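Local coordinates for protein haloalkane dehalogenase (PDB 4MJ3) that probably cleaves the carbon-halogen bond of haloalkanes by hydrolysis, releasing an alcohol and a halide, as an alpha/beta-hydrolase-fold dehalogenase, at residues A[48-53]-A[77-82]; A[59-64]-A[120-125]. All coordinates share one frame; numbering follows the deposited sequence.

Both contacts are buried near the middle of the alpha/beta-hydrolase fold, their centres about 7 Å apart, and they meet in two polar pairs. The hydroxyl of Tyr62 in contact 2 lies 2.7 Å from Leu52 O, on the strand that contact 1 pairs with residues 77-82; Ser59 OG lies 2.6 Å from Asp80 OD1. Both distances indicate probable hydrogen bonds. The parallel strand 48-52 is flanked by strands 75-79 and 117-121, and the chain leaves it through His53 toward the loop beside Asp123. The two contacts thus bring together the loop after strand 48-52 and the turn carrying Asp123, the probable nucleophile of this dehalogenase.

Contact 1 of 2, residues A[48-53]-A[77-82]; sequences VVLLLH and VAIDLV
Leu50 and Ile79 meet methyl to methyl, CD1 to CD1 at 3.8 Å, their side chains crossing at a slant on one face of the sheet. Leu50 reaches across because its CG is anti to the backbone N (chi1 178°), and the same CD1 lies 4.0 Å from Val77 CG1. On the other face Leu51 CB packs against Ala78 CB at 4.1 Å.

Between these layers the backbones pair in parallel. Val77 is held from two positions: its N donates to Val49 O at 2.9 Å and its O accepts from Leu51 N at 2.7 Å, both bonds nearly straight. Beyond Ala78 the strands separate, and two waters enter the gap. One donates to Leu51 O and, weakly, to Ile79 O; the second spans Ile79 O and His53 O.

At the polar edge the His53 ring takes over from the sheet pairing. NE2 accepts the N-H of Leu81 at 3.1 Å, with an N-H...NE2 angle of 168° and the donor 22° out of the ring plane; as an acceptor of a backbone N-H, NE2 is probably unprotonated. Leu81 CD1 packs at 3.7 Å against His53 CE1, the side chains running oppositely. Weakly, Ser57 OG holds ND1.

This is the pairing of a beta-alpha-beta unit, with helix 66-71 as its crossover, and His53 begins the loop that probably supplies part of the oxyanion hole. Strand 117-121 hydrogen-bonds to the far edge of strand 48-52, strand 33-41 lies beyond residues 77-79, and Met105 and Ile112 of helix 98-112 pack on Ile79.

Contact 2 of 2, residues A[59-64]-A[120-125]; sequences SYLYRW and VCQDWG
Residues Val120 to Gln122, at the end of strand 117-121 and just before the nucleophile elbow of the alpha/beta-hydrolase fold, meet Leu61 and Tyr62 of the short 3-10 segment that follows strand 48-52. The elbow is recognisable at Asp123, where the backbone adopts phi 54° and psi -138° just ahead of helix 124-135.

Two side-chain tips make the approach. Leu61 CD2 touches the amide oxygen of Gln122, OE1, at 3.6 Å, the two side chains crossing at about a right angle. Gln122 can meet it because its chain bends at chi2 (-98°). Beside it the phenol of Tyr62 comes end-on: OH lies 4.0 Å from Gln122 CB and 3.8 Å from Val120 O, and its ring stands nearly perpendicular to the Gln122 amide. No hydrogen bond links the two segments; the Tyr62 hydroxyl instead bonds Leu52 O on the neighbouring strand.

The 3-10 side is held by its own backbone bonds, Tyr62 N to Ser59 O at 2.9 Å and Arg63 N to Tyr60 O. Outside the two segments, Gln122 NE2 bonds weakly to His280 O.

Asp123 OD1 receives Trp124 N at 2.6 Å and also Glu55 N, and OD2 bonds His280 NE2. Both carboxylate oxygens are therefore gripped, consistent with a nucleophile beside its histidine base and two backbone N-H groups of the oxyanion hole type, as in related dehalogenases. The contact itself is of van der Waals kind: it fits the 3-10 segment against the residues preceding the probable nucleophile, while the polar tips find their partners elsewhere.

Contact 1 of 2, residues A[48-53]-A[77-82]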
loop_
_atom_site.group_PDB
_atom_site.type_symbol
_atom_site.label_atom_id
_atom_site.label_comp_id
_atom_site.label_asym_id
_atom_site.label_seq_id
_atom_site.Cartn_x
_atom_site.Cartn_y
_atom_site.Cartn_z
ATOM N N VAL A 48 4.048 14.414 -8.393
ATOM C CA VAL A 48 3.683 13.011 -8.323
ATOM C C VAL A 48 3.138 12.679 -6.945
ATOM O O VAL A 48 3.786 12.956 -5.932
ATOM C CB VAL A 48 4.888 12.104 -8.617
ATOM C CG1 VAL A 48 4.557 10.639 -8.328
ATOM C CG2 VAL A 48 5.367 12.282 -10.051
ATOM N N VAL A 49 1.982 12.022 -6.925
ATOM C CA VAL A 49 1.445 11.417 -5.712
ATOM C C VAL A 49 1.441 9.913 -5.955
ATOM O O VAL A 49 0.745 9.431 -6.854
ATOM C CB VAL A 49 0.029 11.910 -5.431
ATOM C CG1 VAL A 49 -0.520 11.273 -4.157
ATOM C CG2 VAL A 49 0.018 13.436 -5.355
ATOM N N LEU A 50 2.233 9.193 -5.182
ATOM C CA LEU A 50 2.366 7.743 -5.341
ATOM C C LEU A 50 1.484 7.048 -4.340
ATOM O O LEU A 50 1.660 7.209 -3.126
ATOM C CB LEU A 50 3.824 7.319 -5.155
ATOM C CG LEU A 50 4.090 5.823 -5.253
ATOM C CD1 LEU A 50 3.736 5.273 -6.623
ATOM C CD2 LEU A 50 5.556 5.596 -4.946
ATOM N N LEU A 51 0.543 6.249 -4.847
ATOM C CA LEU A 51 -0.489 5.618 -4.045
ATOM C C LEU A 51 -0.213 4.132 -3.914
ATOM O O LEU A 51 -0.299 3.400 -4.896
ATOM C CB LEU A 51 -1.855 5.811 -4.715
ATOM C CG LEU A 51 -2.243 7.258 -5.044
ATOM C CD1 LEU A 51 -3.420 7.302 -6.005
ATOM C CD2 LEU A 51 -2.552 8.032 -3.783
ATOM N N LEU A 52 0.145 3.696 -2.711
ATOM C CA LEU A 52 0.498 2.298 -2.492
ATOM C C LEU A 52 -0.530 1.577 -1.641
ATOM O O LEU A 52 -0.897 2.043 -0.556
ATOM C CB LEU A 52 1.892 2.177 -1.860
ATOM C CG LEU A 52 3.055 2.775 -2.666
ATOM C CD1 LEU A 52 4.388 2.411 -2.005
ATOM C CD2 LEU A 52 3.041 2.338 -4.123
ATOM N N HIS A 53 -1.008 0.459 -2.170
ATOM C CA HIS A 53 -1.985 -0.388 -1.516
ATOM C C HIS A 53 -1.255 -1.494 -0.782
ATOM O O HIS A 53 -0.055 -1.712 -0.971
ATOM C CB HIS A 53 -2.898 -1.010 -2.563
ATOM C CG HIS A 53 -2.263 -2.149 -3.291
ATOM N ND1 HIS A 53 -2.281 -3.434 -2.811
ATOM C CD2 HIS A 53 -1.502 -2.180 -4.410
ATOM C CE1 HIS A 53 -1.600 -4.218 -3.622
ATOM N NE2 HIS A 53 -1.124 -3.485 -4.602
ATOM N N VAL A 77 -0.051 8.259 -9.410
ATOM C CA VAL A 77 0.545 7.017 -9.830
ATOM C C VAL A 77 0.240 5.970 -8.763
ATOM O O VAL A 77 0.444 6.218 -7.577
ATOM C CB VAL A 77 2.062 7.183 -10.019
ATOM C CG1 VAL A 77 2.688 5.873 -10.440
ATOM C CG2 VAL A 77 2.321 8.284 -11.040
ATOM N N ALA A 78 -0.312 4.831 -9.175
ATOM C CA ALA A 78 -0.643 3.751 -8.243
ATOM C C ALA A 78 -0.039 2.463 -8.786
ATOM O O ALA A 78 -0.199 2.156 -9.971
ATOM C CB ALA A 78 -2.153 3.601 -8.103
ATOM N N ILE A 79 0.660 1.712 -7.938
ATOM C CA ILE A 79 1.384 0.538 -8.421
ATOM C C ILE A 79 0.874 -0.704 -7.691
ATOM O O ILE A 79 0.765 -0.687 -6.484
ATOM C CB ILE A 79 2.903 0.704 -8.155
ATOM C CG1 ILE A 79 3.441 1.957 -8.851
ATOM C CG2 ILE A 79 3.667 -0.543 -8.596
ATOM C CD1 ILE A 79 4.888 2.267 -8.550
ATOM N N ASP A 80 0.612 -1.777 -8.433
ATOM C CA ASP A 80 0.219 -3.045 -7.840
ATOM C C ASP A 80 1.440 -3.859 -7.382
ATOM O O ASP A 80 2.346 -4.147 -8.155
ATOM C CB ASP A 80 -0.573 -3.910 -8.824
ATOM C CG ASP A 80 -1.959 -3.366 -9.145
ATOM O OD1 ASP A 80 -2.491 -2.464 -8.429
ATOM O OD2 ASP A 80 -2.524 -3.841 -10.161
ATOM N N LEU A 81 1.431 -4.252 -6.126
ATOM C CA LEU A 81 2.477 -5.121 -5.577
ATOM C C LEU A 81 2.525 -6.443 -6.339
ATOM O O LEU A 81 1.510 -6.944 -6.781
ATOM C CB LEU A 81 2.202 -5.392 -4.104
ATOM C CG LEU A 81 2.263 -4.203 -3.136
ATOM C CD1 LEU A 81 1.648 -4.557 -1.795
ATOM C CD2 LEU A 81 3.687 -3.745 -2.963
ATOM N N VAL A 82 3.720 -7.020 -6.415
ATOM C CA VAL A 82 3.894 -8.364 -6.952
ATOM C C VAL A 82 3.010 -9.274 -6.106
ATOM O O VAL A 82 3.029 -9.211 -4.885
ATOM C CB VAL A 82 5.377 -8.787 -6.903
ATOM C CG1 VAL A 82 5.545 -10.252 -7.259
ATOM C CG2 VAL A 82 6.208 -7.924 -7.861
HETATM O O HOH W 1 -1.834 1.107 -5.304
HETATM O O HOH W 2 1.270 -0.705 -3.598
#

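Contact 2 of 2, residues A[59-64]-A[120-125]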
loop_
_atom_site.group_PDB
_atom_site.type_symbol
_atom_site.label_atom_id
_atom_site.label_comp_id
_atom_site.label_asym_id
_atom_site.label_seq_id
_atom_site.Cartn_x
_atom_site.Cartn_y
_atom_site.Cartn_z
ATOM N N SER A 59 -4.594 -1.585 -6.776
ATOM C CA SER A 59 -4.783 -0.156 -7.091
ATOM C C SER A 59 -6.244 0.271 -7.264
ATOM O O SER A 59 -6.572 1.448 -7.130
ATOM C CB SER A 59 -3.962 0.225 -8.313
ATOM O OG SER A 59 -2.573 0.143 -7.989
ATOM N N TYR A 60 -7.130 -0.703 -7.471
ATOM C CA TYR A 60 -8.572 -0.495 -7.443
ATOM C C TYR A 60 -9.034 0.240 -6.186
ATOM O O TYR A 60 -9.977 1.036 -6.240
ATOM C CB TYR A 60 -9.321 -1.814 -7.584
ATOM C CG TYR A 60 -10.774 -1.668 -7.897
ATOM C CD1 TYR A 60 -11.171 -1.337 -9.180
ATOM C CD2 TYR A 60 -11.762 -1.849 -6.925
ATOM C CE1 TYR A 60 -12.508 -1.214 -9.508
ATOM C CE2 TYR A 60 -13.101 -1.727 -7.245
ATOM C CZ TYR A 60 -13.471 -1.390 -8.532
ATOM O OH TYR A 60 -14.792 -1.254 -8.889
ATOM N N LEU A 61 -8.362 -0.028 -5.067
ATOM C CA LEU A 61 -8.632 0.643 -3.786
ATOM C C LEU A 61 -8.545 2.169 -3.839
ATOM O O LEU A 61 -9.203 2.851 -3.058
ATOM C CB LEU A 61 -7.654 0.098 -2.731
ATOM C CG LEU A 61 -7.731 0.636 -1.302
ATOM C CD1 LEU A 61 -9.118 0.402 -0.716
ATOM C CD2 LEU A 61 -6.656 -0.052 -0.470
ATOM N N TYR A 62 -7.733 2.698 -4.767
ATOM C CA TYR A 62 -7.494 4.130 -4.889
ATOM C C TYR A 62 -8.425 4.807 -5.906
ATOM O O TYR A 62 -8.273 6.007 -6.179
ATOM C CB TYR A 62 -6.027 4.396 -5.217
ATOM C CG TYR A 62 -5.177 4.241 -3.999
ATOM C CD1 TYR A 62 -5.245 5.158 -2.975
ATOM C CD2 TYR A 62 -4.345 3.130 -3.840
ATOM C CE1 TYR A 62 -4.489 5.012 -1.830
ATOM C CE2 TYR A 62 -3.568 2.987 -2.709
ATOM C CZ TYR A 62 -3.667 3.918 -1.687
ATOM O OH TYR A 62 -2.908 3.809 -0.522
ATOM N N ARG A 63 -9.414 4.076 -6.418
ATOM C CA ARG A 63 -10.244 4.616 -7.501
ATOM C C ARG A 63 -11.038 5.871 -7.150
ATOM O O ARG A 63 -11.308 6.684 -8.036
ATOM C CB ARG A 63 -11.191 3.549 -8.066
ATOM C CG ARG A 63 -12.375 3.201 -7.170
ATOM C CD ARG A 63 -12.957 1.847 -7.557
ATOM N NE ARG A 63 -14.061 1.458 -6.687
ATOM C CZ ARG A 63 -13.934 0.984 -5.457
ATOM N NH1 ARG A 63 -12.726 0.846 -4.897
ATOM N NH2 ARG A 63 -15.015 0.664 -4.763
ATOM N N TRP A 64 -11.440 6.031 -5.898
ATOM C CA TRP A 64 -12.153 7.247 -5.501
ATOM C C TRP A 64 -11.223 8.451 -5.283
ATOM O O TRP A 64 -11.661 9.599 -5.362
ATOM C CB TRP A 64 -12.992 7.019 -4.238
ATOM C CG TRP A 64 -13.883 5.837 -4.270
ATOM C CD1 TRP A 64 -13.842 4.767 -3.432
ATOM C CD2 TRP A 64 -14.963 5.596 -5.175
ATOM N NE1 TRP A 64 -14.827 3.863 -3.758
ATOM C CE2 TRP A 64 -15.538 4.358 -4.816
ATOM C CE3 TRP A 64 -15.508 6.309 -6.246
ATOM C CZ2 TRP A 64 -16.627 3.802 -5.506
ATOM C CZ3 TRP A 64 -16.601 5.750 -6.938
ATOM C CH2 TRP A 64 -17.137 4.513 -6.559
ATOM N N VAL A 120 1.592 8.305 -0.576
ATOM C CA VAL A 120 0.397 8.059 0.223
ATOM C C VAL A 120 0.322 6.544 0.411
ATOM O O VAL A 120 0.285 5.785 -0.562
ATOM C CB VAL A 120 -0.860 8.545 -0.471
ATOM C CG1 VAL A 120 -2.094 8.193 0.355
ATOM C CG2 VAL A 120 -0.761 10.047 -0.745
ATOM N N CYS A 121 0.304 6.101 1.661
ATOM C CA CYS A 121 0.449 4.674 1.918
ATOM C C CYS A 121 -0.464 4.190 3.040
ATOM O O CYS A 121 -0.748 4.926 3.966
ATOM C CB CYS A 121 1.907 4.343 2.203
ATOM S SG CYS A 121 2.646 5.166 3.652
ATOM N N GLN A 122 -0.882 2.930 2.916
ATOM C CA GLN A 122 -1.824 2.292 3.832
ATOM C C GLN A 122 -1.473 0.808 3.912
ATOM O O GLN A 122 -1.027 0.226 2.909
ATOM C CB GLN A 122 -3.238 2.489 3.273
ATOM C CG GLN A 122 -4.377 1.905 4.089
ATOM C CD GLN A 122 -4.873 0.540 3.594
ATOM O OE1 GLN A 122 -4.555 0.106 2.496
ATOM N NE2 GLN A 122 -5.680 -0.119 4.415
ATOM N N ASP A 123 -1.658 0.195 5.093
ATOM C CA ASP A 123 -1.429 -1.252 5.272
ATOM C C ASP A 123 0.012 -1.554 4.776
ATOM O O ASP A 123 0.948 -0.768 5.036
ATOM C CB ASP A 123 -2.547 -2.013 4.498
ATOM C CG ASP A 123 -2.631 -3.508 4.811
ATOM O OD1 ASP A 123 -1.835 -4.314 4.268
ATOM O OD2 ASP A 123 -3.556 -3.902 5.565
ATOM N N TRP A 124 0.197 -2.667 4.052
ATOM C CA TRP A 124 1.512 -3.031 3.530
ATOM C C TRP A 124 2.092 -2.015 2.538
ATOM O O TRP A 124 3.311 -1.972 2.344
ATOM C CB TRP A 124 1.475 -4.439 2.912
ATOM C CG TRP A 124 1.834 -5.515 3.869
ATOM C CD1 TRP A 124 0.972 -6.305 4.560
ATOM C CD2 TRP A 124 3.159 -5.915 4.261
ATOM N NE1 TRP A 124 1.672 -7.195 5.324
ATOM C CE2 TRP A 124 3.020 -6.967 5.169
ATOM C CE3 TRP A 124 4.444 -5.507 3.891
ATOM C CZ2 TRP A 124 4.119 -7.606 5.752
ATOM C CZ3 TRP A 124 5.535 -6.132 4.476
ATOM C CH2 TRP A 124 5.358 -7.178 5.386
ATOM N N GLY A 125 1.237 -1.179 1.933
ATOM C CA GLY A 125 1.722 -0.067 1.127
ATOM C C GLY A 125 2.678 0.809 1.927
ATOM O O GLY A 125 3.680 1.293 1.397
#